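Local coordinates for amine Dehydrogenase (Pseudomonas putida, PDB 1JMX), which probably transfers electrons through its two covalently bound c-type hemes as part of an amine-oxidising dehydrogenase, at residues G182-S187 with A278-K283. Numbering follows the deposited sequence.
Sequences GQWAFS and AVKEGK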
loop_
_atom_site.group_PDB
_atom_site.type_symbol
_atom_site.label_atom_id
_atom_site.label_comp_id
_atom_site.label_asym_id
_atom_site.label_seq_id
_atom_site.Cartn_x
_atom_site.Cartn_y
_atom_site.Cartn_z
ATOM N N GLY A 182 37.847 -2.728 15.287
ATOM C CA GLY A 182 38.241 -2.048 16.506
ATOM C C GLY A 182 37.093 -2.025 17.493
ATOM O O GLY A 182 36.119 -2.757 17.329
ATOM N N GLN A 183 37.196 -1.188 18.519
ATOM C CA GLN A 183 36.137 -1.086 19.512
ATOM C C GLN A 183 35.289 0.129 19.168
ATOM O O GLN A 183 35.804 1.158 18.713
ATOM C CB GLN A 183 36.708 -0.960 20.927
ATOM C CG GLN A 183 37.726 -2.045 21.312
ATOM C CD GLN A 183 37.186 -3.468 21.192
ATOM O OE1 GLN A 183 35.983 -3.701 21.323
ATOM N NE2 GLN A 183 38.081 -4.431 20.952
ATOM N N TRP A 184 33.984 -0.003 19.369
ATOM C CA TRP A 184 33.064 1.072 19.051
ATOM C C TRP A 184 32.102 1.362 20.185
ATOM O O TRP A 184 31.214 0.566 20.466
ATOM C CB TRP A 184 32.253 0.719 17.800
ATOM C CG TRP A 184 33.031 0.756 16.527
ATOM C CD1 TRP A 184 33.953 -0.160 16.095
ATOM C CD2 TRP A 184 32.923 1.738 15.490
ATOM N NE1 TRP A 184 34.420 0.191 14.854
ATOM C CE2 TRP A 184 33.806 1.350 14.455
ATOM C CE3 TRP A 184 32.165 2.907 15.331
ATOM C CZ2 TRP A 184 33.950 2.093 13.275
ATOM C CZ3 TRP A 184 32.310 3.646 14.159
ATOM C CH2 TRP A 184 33.195 3.234 13.147
ATOM N N ALA A 185 32.254 2.521 20.813
ATOM C CA ALA A 185 31.358 2.912 21.897
ATOM C C ALA A 185 30.042 3.340 21.274
ATOM O O ALA A 185 30.029 4.167 20.363
ATOM C CB ALA A 185 31.959 4.073 22.691
ATOM N N PHE A 186 28.936 2.771 21.735
ATOM C CA PHE A 186 27.645 3.148 21.183
ATOM C C PHE A 186 26.617 3.635 22.205
ATOM O O PHE A 186 26.686 3.334 23.403
ATOM C CB PHE A 186 27.057 2.021 20.308
ATOM C CG PHE A 186 26.560 0.827 21.081
ATOM C CD1 PHE A 186 27.354 -0.305 21.225
ATOM C CD2 PHE A 186 25.285 0.826 21.649
ATOM C CE1 PHE A 186 26.891 -1.424 21.920
ATOM C CE2 PHE A 186 24.814 -0.287 22.348
ATOM C CZ PHE A 186 25.620 -1.415 22.483
ATOM N N SER A 187 25.660 4.395 21.688
ATOM C CA SER A 187 24.570 4.952 22.464
ATOM C C SER A 187 23.349 4.864 21.559
ATOM O O SER A 187 23.461 4.970 20.341
ATOM C CB SER A 187 24.861 6.412 22.807
ATOM O OG SER A 187 23.811 6.962 23.569
ATOM N N ALA A 278 27.337 5.479 17.053
ATOM C CA ALA A 278 28.535 4.914 17.655
ATOM C C ALA A 278 29.764 5.672 17.192
ATOM O O ALA A 278 29.717 6.403 16.193
ATOM C CB ALA A 278 28.671 3.423 17.311
ATOM N N VAL A 279 30.860 5.496 17.925
ATOM C CA VAL A 279 32.116 6.156 17.607
ATOM C C VAL A 279 33.268 5.186 17.820
ATOM O O VAL A 279 33.329 4.496 18.834
ATOM C CB VAL A 279 32.312 7.419 18.478
ATOM C CG1 VAL A 279 33.728 7.937 18.358
ATOM C CG2 VAL A 279 31.351 8.493 18.031
ATOM N N LYS A 280 34.174 5.130 16.849
ATOM C CA LYS A 280 35.317 4.243 16.947
ATOM C C LYS A 280 36.386 4.799 17.881
ATOM O O LYS A 280 36.637 6.005 17.934
ATOM C CB LYS A 280 35.936 3.992 15.578
ATOM C CG LYS A 280 37.021 2.937 15.597
ATOM C CD LYS A 280 37.712 2.818 14.250
ATOM C CE LYS A 280 38.867 1.805 14.293
ATOM N NZ LYS A 280 39.942 2.207 15.259
ATOM N N GLU A 281 37.015 3.887 18.611
ATOM C CA GLU A 281 38.084 4.230 19.531
ATOM C C GLU A 281 39.185 4.908 18.729
ATOM O O GLU A 281 39.337 4.648 17.536
ATOM C CB GLU A 281 38.626 2.961 20.187
ATOM C CG GLU A 281 39.112 1.918 19.181
ATOM C CD GLU A 281 39.761 0.712 19.839
ATOM O OE1 GLU A 281 39.725 -0.380 19.226
ATOM O OE2 GLU A 281 40.318 0.858 20.960
ATOM N N GLY A 282 39.927 5.800 19.379
ATOM C CA GLY A 282 40.998 6.501 18.695
ATOM C C GLY A 282 40.761 7.993 18.569
ATOM O O GLY A 282 41.708 8.741 18.342
ATOM N N LYS A 283 39.500 8.416 18.659
ATOM C CA LYS A 283 39.137 9.833 18.587
ATOM C C LYS A 283 38.260 10.103 19.814
ATOM O O LYS A 283 37.325 9.345 20.076
ATOM C CB LYS A 283 38.298 10.135 17.340
ATOM C CG LYS A 283 38.665 9.350 16.089
ATOM C CD LYS A 283 37.576 9.498 14.999
ATOM C CE LYS A 283 36.188 9.033 15.484
ATOM N NZ LYS A 283 36.155 7.581 15.846
#
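Strands 182-190 and 269-280, first and last of an eight-stranded antiparallel barrel, meet here and close it. Backbone bonding sets the register. Ala185 and Val279 form a hydrogen-bonded pair, Ala185 N to Val279 O at 3.0 Å and Val279 N to Ala185 O at 2.9 Å, both donors lying in the carbonyl planes. Beyond the end of strand 269-280, Glu281 N still reaches Gln183 O (3.0 Å), nearly along the C=O axis. The return bond comes from a side chain: Glu281, its CG in the crowded position between backbone N and carbonyl carbon (chi1 56°), brings OE1 to within 2.7 Å of Gln183 N, which meets it from above the carboxylate plane. The face bearing Trp184, Phe186, Ala278 and Lys280 is held by apolar contact. Lys280 CB sits 3.5 Å from the centroid of the six-membered ring of Trp184, a CH-pi contact over the face, while Ala278 CB touches Phe186 CB at 3.7 Å. The indole N-H is bonded to Leu180 O. An alanine at Trp184 would remove the indole, and with it the surface under Lys280 CB and the bond to Leu180 O, and would probably loosen packing at the seam. A carboxylate thus extends the pairing where regular strand geometry stops, and a lysine contributes its aliphatic part to an aromatic face.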